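PDB 6JLS: putative flavoprotein decarboxylase from Streptomyces olivoviridis, which binds FMN and acts as an FMN-dependent cysteine decarboxylase in the biosynthesis of thioviridamide. Local coordinates for residues Thr18-Ser24 with Arg46-Thr52; His86-Ala90 with Gln120-Ala125. The contacts are given in a common frame with arbitrary orientation. Numbering follows the deposited sequence.

Contact 1 of 2, residues Thr18-Ser24 with Arg46-Thr52; sequences TLTMCLS and RLHVALT. With FMN (flavin mononucleotide), chain B.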
# COMPACT_ATOMS: atom_id res chain seq x y z
N THR A 18 10.62 9.99 39.48
CA THR A 18 10.13 9.69 38.14
C THR A 18 10.42 10.89 37.25
O THR A 18 9.84 11.96 37.46
CB THR A 18 8.64 9.38 38.15
OG1 THR A 18 8.39 8.20 38.93
CG2 THR A 18 8.12 9.16 36.74
N LEU A 19 11.29 10.72 36.26
CA LEU A 19 11.64 11.80 35.35
C LEU A 19 11.21 11.47 33.93
O LEU A 19 11.48 10.37 33.42
CB LEU A 19 13.14 12.08 35.38
CG LEU A 19 13.57 13.28 34.54
CD1 LEU A 19 14.60 14.11 35.27
CD2 LEU A 19 14.11 12.86 33.17
N THR A 20 10.56 12.42 33.27
CA THR A 20 10.18 12.28 31.88
C THR A 20 11.04 13.20 31.02
O THR A 20 11.08 14.42 31.25
CB THR A 20 8.70 12.59 31.67
OG1 THR A 20 7.92 11.60 32.37
CG2 THR A 20 8.34 12.55 30.20
N MET A 21 11.72 12.61 30.04
CA MET A 21 12.59 13.27 29.09
C MET A 21 11.87 13.42 27.75
O MET A 21 11.37 12.43 27.20
CB MET A 21 13.87 12.44 28.95
CG MET A 21 14.80 12.81 27.82
SD MET A 21 16.36 11.85 27.88
CE MET A 21 15.86 10.40 28.78
N CYS A 22 11.81 14.64 27.22
CA CYS A 22 11.17 14.88 25.93
C CYS A 22 12.20 15.28 24.88
O CYS A 22 13.11 16.07 25.15
CB CYS A 22 10.09 15.97 26.02
SG CYS A 22 8.66 15.60 27.07
N LEU A 23 12.05 14.73 23.67
CA LEU A 23 12.98 14.95 22.58
C LEU A 23 12.27 15.60 21.39
O LEU A 23 11.23 15.10 20.94
CB LEU A 23 13.62 13.64 22.15
CG LEU A 23 14.42 12.88 23.22
CD1 LEU A 23 15.11 11.67 22.59
CD2 LEU A 23 15.45 13.81 23.85
N SER A 24 12.85 16.68 20.89
CA SER A 24 12.35 17.53 19.81
C SER A 24 13.11 17.25 18.50
O SER A 24 14.18 16.63 18.50
CB SER A 24 12.52 19.01 20.23
OG SER A 24 11.56 19.84 19.62
N ARG A 46 12.29 5.92 37.93
CA ARG A 46 11.51 5.73 36.71
C ARG A 46 11.94 6.76 35.69
O ARG A 46 12.00 7.95 36.00
CB ARG A 46 10.02 5.87 36.95
CG ARG A 46 9.39 4.72 37.64
CD ARG A 46 8.39 4.03 36.74
NE ARG A 46 7.99 2.76 37.34
CZ ARG A 46 8.60 1.61 37.09
NH1 ARG A 46 9.62 1.56 36.25
NH2 ARG A 46 8.18 0.50 37.68
N LEU A 47 12.22 6.30 34.48
CA LEU A 47 12.54 7.18 33.37
C LEU A 47 11.51 6.96 32.28
O LEU A 47 11.26 5.81 31.90
CB LEU A 47 13.94 6.91 32.85
CG LEU A 47 14.42 7.79 31.71
CD1 LEU A 47 14.47 9.25 32.16
CD2 LEU A 47 15.79 7.29 31.28
N HIS A 48 10.91 8.05 31.79
CA HIS A 48 10.06 8.02 30.60
C HIS A 48 10.66 8.91 29.52
O HIS A 48 11.31 9.92 29.81
CB HIS A 48 8.65 8.50 30.89
CG HIS A 48 7.96 7.76 31.98
ND1 HIS A 48 7.52 6.46 31.83
CD2 HIS A 48 7.59 8.14 33.22
CE1 HIS A 48 6.93 6.07 32.94
NE2 HIS A 48 6.95 7.07 33.80
N VAL A 49 10.39 8.57 28.26
CA VAL A 49 10.86 9.35 27.12
C VAL A 49 9.71 9.52 26.15
O VAL A 49 8.98 8.56 25.87
CB VAL A 49 12.06 8.68 26.41
CG1 VAL A 49 12.50 9.53 25.23
CG2 VAL A 49 13.21 8.52 27.38
N ALA A 50 9.53 10.75 25.67
CA ALA A 50 8.54 11.08 24.66
C ALA A 50 9.23 11.82 23.53
O ALA A 50 10.16 12.60 23.76
CB ALA A 50 7.42 11.95 25.23
N LEU A 51 8.76 11.58 22.30
CA LEU A 51 9.37 12.14 21.09
C LEU A 51 8.32 12.90 20.30
O LEU A 51 7.16 12.48 20.20
CB LEU A 51 9.98 11.03 20.19
CG LEU A 51 11.22 10.24 20.64
CD1 LEU A 51 10.96 9.44 21.90
CD2 LEU A 51 11.67 9.29 19.54
N THR A 52 8.72 14.03 19.73
CA THR A 52 7.89 14.65 18.72
C THR A 52 8.03 13.87 17.42
O THR A 52 9.02 13.16 17.21
CB THR A 52 8.31 16.10 18.50
OG1 THR A 52 9.53 16.11 17.75
CG2 THR A 52 8.47 16.85 19.82
N1 FMN B . 15.01 23.33 14.74
C2 FMN B . 15.40 23.85 15.95
O2 FMN B . 14.65 24.60 16.56
N3 FMN B . 16.64 23.52 16.48
C4 FMN B . 17.49 22.68 15.80
O4 FMN B . 18.59 22.38 16.26
C4A FMN B . 17.09 22.16 14.57
N5 FMN B . 17.94 21.31 13.88
C5A FMN B . 17.56 20.79 12.66
C6 FMN B . 18.43 19.95 11.99
C7 FMN B . 18.06 19.41 10.76
C7M FMN B . 19.03 18.49 10.04
C8 FMN B . 16.81 19.72 10.20
C8M FMN B . 16.40 19.14 8.87
C9 FMN B . 15.93 20.58 10.88
C9A FMN B . 16.31 21.11 12.12
N10 FMN B . 15.46 21.96 12.81
C10 FMN B . 15.85 22.48 14.04
C1' FMN B . 14.11 22.31 12.26
C2' FMN B . 13.06 21.45 12.98
O2' FMN B . 13.25 20.06 12.76
C3' FMN B . 11.64 21.84 12.57
O3' FMN B . 11.37 23.12 13.08
C4' FMN B . 10.65 20.81 13.12
O4' FMN B . 9.34 20.97 12.62
C5' FMN B . 10.62 20.83 14.64
O5' FMN B . 9.60 19.94 15.01
P FMN B . 9.29 19.61 16.54
O1P FMN B . 9.65 20.81 17.39
O2P FMN B . 7.82 19.32 16.69
O3P FMN B . 10.13 18.44 16.99
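Strands 18-23 and 46-51 lie side by side and parallel, their axes approaching to 4.5 Å, joined through helix 32-40 in the beta-alpha-beta unit that opens this Rossmann-like flavoprotein fold. Thr18 begins the pairing beside Arg46; its CG2 lies 3.7 Å from His48 CD2, at the imidazole edge. Leu19 starts the hydrogen-bond ladder: its N donates to Arg46 O (2.9 Å) and its O accepts from His48 N (2.9 Å), while its CD2 meets Leu47 CD1 at 3.8 Å. Thr20 faces the same side as His48, but their polar ends bond elsewhere, Thr20 OG1 with Ser93 and His48 ND1 with Ser71. Met21 repeats the ladder, N to His48 O (2.7 Å) and O from Ala50 N (2.9 Å). Its flexible, unbranched side chain spans two neighbours, CE lying 3.8 Å from Leu47 CD1 and 3.5 Å from Val49 CG2, on the face that helices 32-40 and 182-193 cover. Cys22 and Ala50 are small enough for the other face, where helix 117-124 presses close. Leu23 completes the ladder, N to Ala50 O (2.8 Å) and O from Thr52 N (3.0 Å). Beyond the strands, Ser24 turns to the cofactor, its OG 3.1 Å from FMN O1P and hydrogen-bonded with Thr102 and Thr105. Thr52 OG1 donates to FMN O3P at 2.5 Å. Apolar Leu19, Met21, Leu23, Leu47, Val49 and Leu51 thus fill one face, and short hydroxyl side chains just past the strand ends meet the phosphate: the paired backbones hold Thr52, a hydrogen-bond donor to it, and Ser24, whose OG lies beside it, at a set spacing.

Contact 2 of 2, residues His86-Ala90 with Gln120-Ala125; sequences HVRIA and QIVMAA. With FMN (flavin mononucleotide), chain C.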
# COMPACT_ATOMS: atom_id res chain seq x y z
N HIS A 86 0.16 9.24 28.21
CA HIS A 86 1.13 10.30 28.37
C HIS A 86 0.71 11.28 29.47
O HIS A 86 1.56 11.80 30.20
CB HIS A 86 1.34 11.01 27.04
CG HIS A 86 0.11 11.63 26.46
ND1 HIS A 86 -1.03 10.91 26.17
CD2 HIS A 86 -0.16 12.91 26.10
CE1 HIS A 86 -1.94 11.71 25.66
NE2 HIS A 86 -1.44 12.93 25.61
N VAL A 87 -0.60 11.52 29.62
CA VAL A 87 -1.06 12.46 30.64
C VAL A 87 -0.96 11.82 32.02
O VAL A 87 -0.67 12.50 33.02
CB VAL A 87 -2.49 12.93 30.32
CG1 VAL A 87 -3.02 13.83 31.44
CG2 VAL A 87 -2.52 13.65 28.98
N ARG A 88 -1.19 10.51 32.11
CA ARG A 88 -0.89 9.80 33.34
C ARG A 88 0.59 9.94 33.69
O ARG A 88 0.94 10.15 34.85
CB ARG A 88 -1.27 8.33 33.20
CG ARG A 88 -1.40 7.57 34.52
CD ARG A 88 -1.52 6.06 34.29
NE ARG A 88 -2.49 5.72 33.26
CZ ARG A 88 -2.17 5.28 32.04
NH1 ARG A 88 -0.90 5.13 31.70
NH2 ARG A 88 -3.12 5.01 31.15
N ILE A 89 1.46 9.85 32.69
CA ILE A 89 2.90 9.94 32.94
C ILE A 89 3.29 11.36 33.35
O ILE A 89 4.15 11.55 34.22
CB ILE A 89 3.68 9.46 31.70
CG1 ILE A 89 3.69 7.93 31.64
CG2 ILE A 89 5.10 9.99 31.71
CD1 ILE A 89 4.39 7.37 30.44
N ALA A 90 2.67 12.37 32.74
CA ALA A 90 2.90 13.73 33.20
C ALA A 90 2.55 13.87 34.68
O ALA A 90 3.34 14.42 35.46
CB ALA A 90 2.08 14.73 32.37
N GLN A 120 1.69 18.05 24.93
CA GLN A 120 0.62 17.72 25.87
C GLN A 120 1.18 17.31 27.23
O GLN A 120 0.61 17.65 28.28
CB GLN A 120 -0.26 16.62 25.31
CG GLN A 120 -1.19 17.06 24.21
CD GLN A 120 -1.76 15.88 23.48
OE1 GLN A 120 -2.26 14.95 24.10
NE2 GLN A 120 -1.65 15.88 22.15
N ILE A 121 2.30 16.57 27.24
CA ILE A 121 2.91 16.18 28.51
C ILE A 121 3.35 17.42 29.29
O ILE A 121 3.11 17.52 30.49
CB ILE A 121 4.07 15.21 28.27
CG1 ILE A 121 3.53 13.79 28.02
CG2 ILE A 121 5.01 15.20 29.46
CD1 ILE A 121 4.55 12.84 27.37
N VAL A 122 4.01 18.37 28.62
CA VAL A 122 4.50 19.55 29.31
C VAL A 122 3.33 20.36 29.86
O VAL A 122 3.31 20.74 31.03
CB VAL A 122 5.39 20.40 28.39
CG1 VAL A 122 5.74 21.76 29.06
CG2 VAL A 122 6.66 19.64 28.03
N MET A 123 2.32 20.62 29.02
CA MET A 123 1.21 21.45 29.47
C MET A 123 0.35 20.77 30.52
O MET A 123 -0.38 21.46 31.24
CB MET A 123 0.35 21.89 28.29
CG MET A 123 1.03 22.93 27.44
SD MET A 123 -0.09 23.68 26.26
CE MET A 123 -1.25 24.47 27.38
N ALA A 124 0.41 19.44 30.65
CA ALA A 124 -0.30 18.73 31.71
C ALA A 124 0.52 18.61 32.99
O ALA A 124 -0.04 18.25 34.03
CB ALA A 124 -0.71 17.33 31.23
N ALA A 125 1.81 18.89 32.94
CA ALA A 125 2.68 18.63 34.07
C ALA A 125 2.54 19.72 35.11
O ALA A 125 2.46 20.91 34.79
CB ALA A 125 4.13 18.51 33.61
N1 FMN C . -7.00 18.12 24.69
C2 FMN C . -7.83 19.10 25.19
O2 FMN C . -7.53 20.28 25.02
N3 FMN C . -8.98 18.76 25.87
C4 FMN C . -9.31 17.43 26.06
O4 FMN C . -10.34 17.12 26.66
C4A FMN C . -8.48 16.44 25.56
N5 FMN C . -8.80 15.11 25.74
C5A FMN C . -7.98 14.12 25.25
C6 FMN C . -8.33 12.79 25.46
C7 FMN C . -7.52 11.78 24.97
C7M FMN C . -7.92 10.34 25.20
C8 FMN C . -6.34 12.10 24.27
C8M FMN C . -5.45 11.00 23.73
C9 FMN C . -5.99 13.44 24.07
C9A FMN C . -6.81 14.45 24.56
N10 FMN C . -6.49 15.79 24.38
C10 FMN C . -7.32 16.78 24.87
C1' FMN C . -5.25 16.17 23.62
C2' FMN C . -5.65 16.57 22.19
O2' FMN C . -6.25 15.50 21.48
C3' FMN C . -4.47 17.10 21.40
O3' FMN C . -4.09 18.34 21.95
C4' FMN C . -4.86 17.25 19.93
O4' FMN C . -3.76 17.55 19.08
C5' FMN C . -5.93 18.32 19.76
O5' FMN C . -6.12 18.44 18.37
P FMN C . -7.23 19.41 17.76
O1P FMN C . -7.44 20.58 18.70
O2P FMN C . -6.74 19.94 16.43
O3P FMN C . -8.53 18.67 17.61
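A buried pair of polar side chains marks this helix-helix contact: His86 NE2 donates to Gln120 OE1 at 2.7 Å, the one hydrogen bond between the segments, right beside a flavin. That FMN sits largely in the pocket of a neighbouring subunit, whose Thr52 and Thr102 bind it; here Gln120 NE2 approaches its C3' to 3.2 Å, and His86 CE1 lies 4.1 Å from its C8M methyl. Behind the polar pair, the helix segments run in roughly the same direction, 40° apart, with axes 8.6 Å from each other. Alanine permits this closeness: Ala90 CB touches Ile121 O at 3.5 Å and Ala124 CB at 4.0 Å, where a longer side chain would crowd the backbone. Ile121, branched and apolar, reaches back so that its CG1 lies 3.7 Å from His86 CB, and Val87 CG1 borders Ala124 CB at 4.2 Å. With its oxygen held by His86, the Gln120 amide is oriented with its nitrogen beside the ribityl chain, so the contact shapes a wall of the intersubunit flavin site.

How the contacts relate
From the N terminus, contact 1 closes first: strand 18-23 leads through helix 32-40 to strand 46-51, a beta-alpha-beta crossover. The chain then passes strand 72-73 and reaches helix 85-91, where contact 2 opens; it closes at helix 117-124 after strand 95-101 and helix 103-110. The two loops are in series, neither nested nor crossed, yet they meet in space. Ile89 CG2 packs 3.3 Å from Thr20 OG1 and 3.5 Å from His48 CD2, and Ile121 CD1 lies 3.7 Å from Ala50 CB, so the helix pair of contact 2 covers part of the face that carries Thr20, His48 and Ala50. Contact 1 serves the chain's own FMN phosphate, contact 2 the FMN of a neighbouring subunit.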